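Homospermidine synthase (PDB 2PH5) probably catalyses the synthesis of the polyamine homospermidine, and binds NAD in a Rossmann-type nucleotide-binding domain. Local coordinates at residues A[165-168]-A[169-173]; A[192-195]-A[196-200]. All coordinates share one frame; numbering follows the deposited sequence.

Contact 1: residues A[165-168]-A[169-173]; sequences HFIK and EALLN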
loop_
_atom_site.group_PDB
_atom_site.type_symbol
_atom_site.label_atom_id
_atom_site.label_comp_id
_atom_site.label_asym_id
_atom_site.label_seq_id
_atom_site.Cartn_x
_atom_site.Cartn_y
_atom_site.Cartn_z
ATOM N N HIS A 165 20.023 -3.161 22.960
ATOM C CA HIS A 165 19.924 -4.028 24.123
ATOM C C HIS A 165 19.240 -5.346 23.804
ATOM O O HIS A 165 19.497 -6.349 24.470
ATOM C CB HIS A 165 19.195 -3.317 25.257
ATOM C CG HIS A 165 19.848 -2.039 25.662
ATOM N ND1 HIS A 165 19.165 -0.844 25.731
ATOM C CD2 HIS A 165 21.132 -1.757 25.977
ATOM C CE1 HIS A 165 20.003 0.120 26.065
ATOM N NE2 HIS A 165 21.203 -0.407 26.220
ATOM N N PHE A 166 18.370 -5.358 22.796
ATOM C CA PHE A 166 17.694 -6.600 22.426
ATOM C C PHE A 166 18.678 -7.536 21.728
ATOM O O PHE A 166 18.617 -8.753 21.901
ATOM C CB PHE A 166 16.487 -6.342 21.504
ATOM C CG PHE A 166 15.265 -5.780 22.205
ATOM C CD1 PHE A 166 15.024 -6.038 23.555
ATOM C CD2 PHE A 166 14.321 -5.037 21.487
ATOM C CE1 PHE A 166 13.862 -5.567 24.179
ATOM C CE2 PHE A 166 13.151 -4.559 22.098
ATOM C CZ PHE A 166 12.921 -4.826 23.446
ATOM N N ILE A 167 19.591 -6.974 20.946
ATOM C CA ILE A 167 20.558 -7.808 20.249
ATOM C C ILE A 167 21.448 -8.551 21.246
ATOM O O ILE A 167 21.671 -9.752 21.108
ATOM C CB ILE A 167 21.407 -6.969 19.268
ATOM C CG1 ILE A 167 20.580 -6.692 18.005
ATOM C CG2 ILE A 167 22.707 -7.704 18.923
ATOM C CD1 ILE A 167 21.235 -5.753 17.007
ATOM N N LYS A 168 21.933 -7.846 22.262
ATOM C CA LYS A 168 22.783 -8.474 23.269
ATOM C C LYS A 168 22.010 -9.556 24.017
ATOM O O LYS A 168 22.542 -10.627 24.297
ATOM C CB LYS A 168 23.283 -7.440 24.279
ATOM C CG LYS A 168 24.285 -6.444 23.742
ATOM C CD LYS A 168 24.632 -5.448 24.824
ATOM C CE LYS A 168 25.759 -4.512 24.416
ATOM N NZ LYS A 168 26.177 -3.685 25.586
ATOM N N GLU A 169 20.757 -9.272 24.352
ATOM C CA GLU A 169 19.947 -10.243 25.076
ATOM C C GLU A 169 19.787 -11.508 24.244
ATOM O O GLU A 169 19.971 -12.619 24.745
ATOM C CB GLU A 169 18.572 -9.652 25.415
ATOM C CG GLU A 169 17.688 -10.559 26.274
ATOM C CD GLU A 169 18.105 -10.618 27.736
ATOM O OE1 GLU A 169 19.321 -10.645 28.014
ATOM O OE2 GLU A 169 17.212 -10.652 28.613
ATOM N N ALA A 170 19.466 -11.333 22.965
ATOM C CA ALA A 170 19.279 -12.465 22.063
ATOM C C ALA A 170 20.578 -13.246 21.895
ATOM O O ALA A 170 20.580 -14.478 21.878
ATOM C CB ALA A 170 18.777 -11.976 20.704
ATOM N N LEU A 171 21.681 -12.518 21.764
ATOM C CA LEU A 171 22.985 -13.140 21.605
ATOM C C LEU A 171 23.251 -14.096 22.766
ATOM O O LEU A 171 23.748 -15.204 22.566
ATOM C CB LEU A 171 24.069 -12.058 21.528
ATOM C CG LEU A 171 24.954 -12.031 20.272
ATOM C CD1 LEU A 171 24.145 -12.375 19.057
ATOM C CD2 LEU A 171 25.604 -10.664 20.122
ATOM N N LEU A 172 22.901 -13.685 23.979
ATOM C CA LEU A 172 23.119 -14.547 25.133
ATOM C C LEU A 172 22.122 -15.705 25.163
ATOM O O LEU A 172 22.506 -16.839 25.447
ATOM C CB LEU A 172 23.032 -13.743 26.437
ATOM C CG LEU A 172 24.025 -12.598 26.643
ATOM C CD1 LEU A 172 23.727 -11.912 27.962
ATOM C CD2 LEU A 172 25.462 -13.110 26.613
ATOM N N ASN A 173 20.850 -15.429 24.875
ATOM C CA ASN A 173 19.850 -16.496 24.883
ATOM C C ASN A 173 20.207 -17.597 23.892
ATOM O O ASN A 173 20.134 -18.778 24.217
ATOM C CB ASN A 173 18.451 -15.963 24.564
ATOM C CG ASN A 173 17.886 -15.120 25.676
ATOM O OD1 ASN A 173 18.444 -15.059 26.769
ATOM N ND2 ASN A 173 16.760 -14.472 25.412
#
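Ile167 and Leu171 sit one turn apart on the same face of helix 158-176. CG2 of Ile167 stands out from the helix, and CD2 of Leu171 leans back toward it. The two methyls meet at 4.3 Å, a loose apolar contact. CB of Leu171 rests 3.4 Å from Ile167 O. The next pair stands on another face. Leu172 has CG anti to its carbonyl carbon (chi1 -61°), which lays CG against Lys168 O at 3.4 Å. Lys168 itself leads away as an extended chain. Its NZ bonds Glu419 O and, weakly, Val421 O. On a further face CB of Glu169 lies 3.6 Å from both His165 O and Phe166 O, and its chain then bends at chi2 and carries the carboxylate outward. CB of Ala170 lies 3.4 Å from Phe166 O. Four successive i to i+4 backbone bonds hold these side chains in step. The shortest is Leu171 N to Ile167 O at 2.8 Å, and the straightest is Ala170 N to Phe166 O (N-H...O 164°). This is regular alpha helix over more than two turns. Phe166 is about 10 Å from the bound NAD (side chain to cofactor). Strands 352-364 and 370-378 cover one side: Phe166 and Ile167 touch Val361, and Ala170 touches Tyr371. Helix 423-430 takes His165, Phe166, Glu169 and Leu172. Helix 188-197 meets Lys168, Leu171 and Leu172 through Trp191.

Contact 2: residues A[192-195]-A[196-200]; sequences ANLA and MTLGI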
loop_
_atom_site.group_PDB
_atom_site.type_symbol
_atom_site.label_atom_id
_atom_site.label_comp_id
_atom_site.label_asym_id
_atom_site.label_seq_id
_atom_site.Cartn_x
_atom_site.Cartn_y
_atom_site.Cartn_z
ATOM N N ALA A 192 31.196 -9.016 19.440
ATOM C CA ALA A 192 31.348 -9.357 18.034
ATOM C C ALA A 192 31.750 -10.822 17.933
ATOM O O ALA A 192 31.211 -11.570 17.121
ATOM C CB ALA A 192 32.411 -8.476 17.397
ATOM N N ASN A 193 32.694 -11.225 18.780
ATOM C CA ASN A 193 33.189 -12.593 18.797
ATOM C C ASN A 193 32.077 -13.600 19.084
ATOM O O ASN A 193 32.017 -14.655 18.454
ATOM C CB ASN A 193 34.315 -12.712 19.821
ATOM C CG ASN A 193 34.630 -14.142 20.172
ATOM O OD1 ASN A 193 34.045 -14.705 21.104
ATOM N ND2 ASN A 193 35.548 -14.753 19.421
ATOM N N LEU A 194 31.208 -13.273 20.039
ATOM C CA LEU A 194 30.082 -14.132 20.383
ATOM C C LEU A 194 29.143 -14.232 19.190
ATOM O O LEU A 194 28.572 -15.287 18.929
ATOM C CB LEU A 194 29.309 -13.574 21.581
ATOM C CG LEU A 194 27.956 -14.254 21.845
ATOM C CD1 LEU A 194 28.176 -15.710 22.178
ATOM C CD2 LEU A 194 27.227 -13.555 22.972
ATOM N N ALA A 195 28.983 -13.134 18.458
ATOM C CA ALA A 195 28.097 -13.149 17.297
ATOM C C ALA A 195 28.636 -14.089 16.231
ATOM O O ALA A 195 27.889 -14.868 15.639
ATOM C CB ALA A 195 27.939 -11.740 16.729
HETATM N N MSE A 196 29.938 -14.015 15.991
HETATM C CA MSE A 196 30.561 -14.859 14.989
HETATM C C MSE A 196 30.573 -16.329 15.405
HETATM O O MSE A 196 30.248 -17.207 14.608
HETATM C CB MSE A 196 31.985 -14.394 14.731
HETATM C CG MSE A 196 32.721 -15.258 13.730
HETATM SE SE MSE A 196 34.625 -14.954 13.818
HETATM C CE MSE A 196 34.996 -16.209 15.251
ATOM N N THR A 197 30.943 -16.598 16.653
ATOM C CA THR A 197 30.989 -17.968 17.142
ATOM C C THR A 197 29.607 -18.617 17.075
ATOM O O THR A 197 29.495 -19.841 17.003
ATOM C CB THR A 197 31.577 -18.032 18.593
ATOM O OG1 THR A 197 31.499 -19.370 19.096
ATOM C CG2 THR A 197 30.839 -17.107 19.522
ATOM N N LEU A 198 28.558 -17.795 17.074
ATOM C CA LEU A 198 27.184 -18.298 16.980
ATOM C C LEU A 198 26.664 -18.428 15.543
ATOM O O LEU A 198 25.544 -18.888 15.330
ATOM C CB LEU A 198 26.233 -17.409 17.788
ATOM C CG LEU A 198 26.037 -17.798 19.256
ATOM C CD1 LEU A 198 27.343 -18.299 19.857
ATOM C CD2 LEU A 198 25.510 -16.604 20.015
ATOM N N GLY A 199 27.462 -18.013 14.561
ATOM C CA GLY A 199 27.051 -18.140 13.168
ATOM C C GLY A 199 26.079 -17.110 12.618
ATOM O O GLY A 199 25.455 -17.318 11.575
ATOM N N ILE A 200 25.956 -15.995 13.325
ATOM C CA ILE A 200 25.076 -14.925 12.914
ATOM C C ILE A 200 25.586 -14.317 11.626
ATOM O O ILE A 200 26.673 -13.740 11.589
ATOM C CB ILE A 200 25.021 -13.825 13.965
ATOM C CG1 ILE A 200 24.707 -14.436 15.333
ATOM C CG2 ILE A 200 23.962 -12.803 13.587
ATOM C CD1 ILE A 200 23.390 -15.175 15.385
#
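Leu194 meets Leu198 because its CG is anti to the backbone N (chi1 169°) and chi2 of 63° brings CD1 forward. The pair spans the C-terminal end of helix 188-197, which finishes in a Schellman motif. CD1 of Leu194 faces both methyls of Leu198, at 3.5 Å from CD2 and 3.6 Å from CD1. The two side chains cross obliquely. CD1 of Leu198 also lies 3.4 Å from Leu194 O. The C-terminal cap follows at once. Gly199, the first residue to leave the helix, has positive phi (79°). Gly199 N bonds Met196 O, and Ile200 N reaches back to Ala195 O. Both bonds are part of the motif. A weak bond from Leu198 N also goes to Ala195 O, so this oxygen has two donors. A second weak bond runs from Leu198 N to Leu194 O. Earlier in the turn the bonding is regular, with Thr197 N to Asn193 O at 2.9 Å. OG1 of Thr197 is anti to its N, and the methyl CG2 is left beside Asn193 O and Leu194 O. Tyr313 of strand 311-322 touches Ala195 and selenomethionine Met196, and its OH bonds Ile200 O. Asn366 ND2 bonds Leu198 O. The cap turns the chain from the helix toward strand 202-213. Ile200 folds back over Ala195, with CG1 3.2 Å from Ala195 O and 4.4 Å from Ala195 CB.

Helix 158-176 begins at the NAD-binding residues Ala158, Asn159 and Pro160 and carries contact 1. The chain then runs on to helix 188-197, whose C-terminal end holds contact 2, and continues into strand 202-213. Each contact is local: contact 1 spans successive turns of one helix, contact 2 the last turn and its cap. They lie in series and neither nests nor crosses. The centres of contact 1 and contact 2 are about 12 Å apart, and the two touch directly. Leu171 CB packs on Leu194 CD2 at 3.8 Å, and Leu171 O lies 3.4 Å from Leu198 CD2. Leu172 also meets Leu194. This joint ties the two successive helices together, beside strands of the mixed sheet.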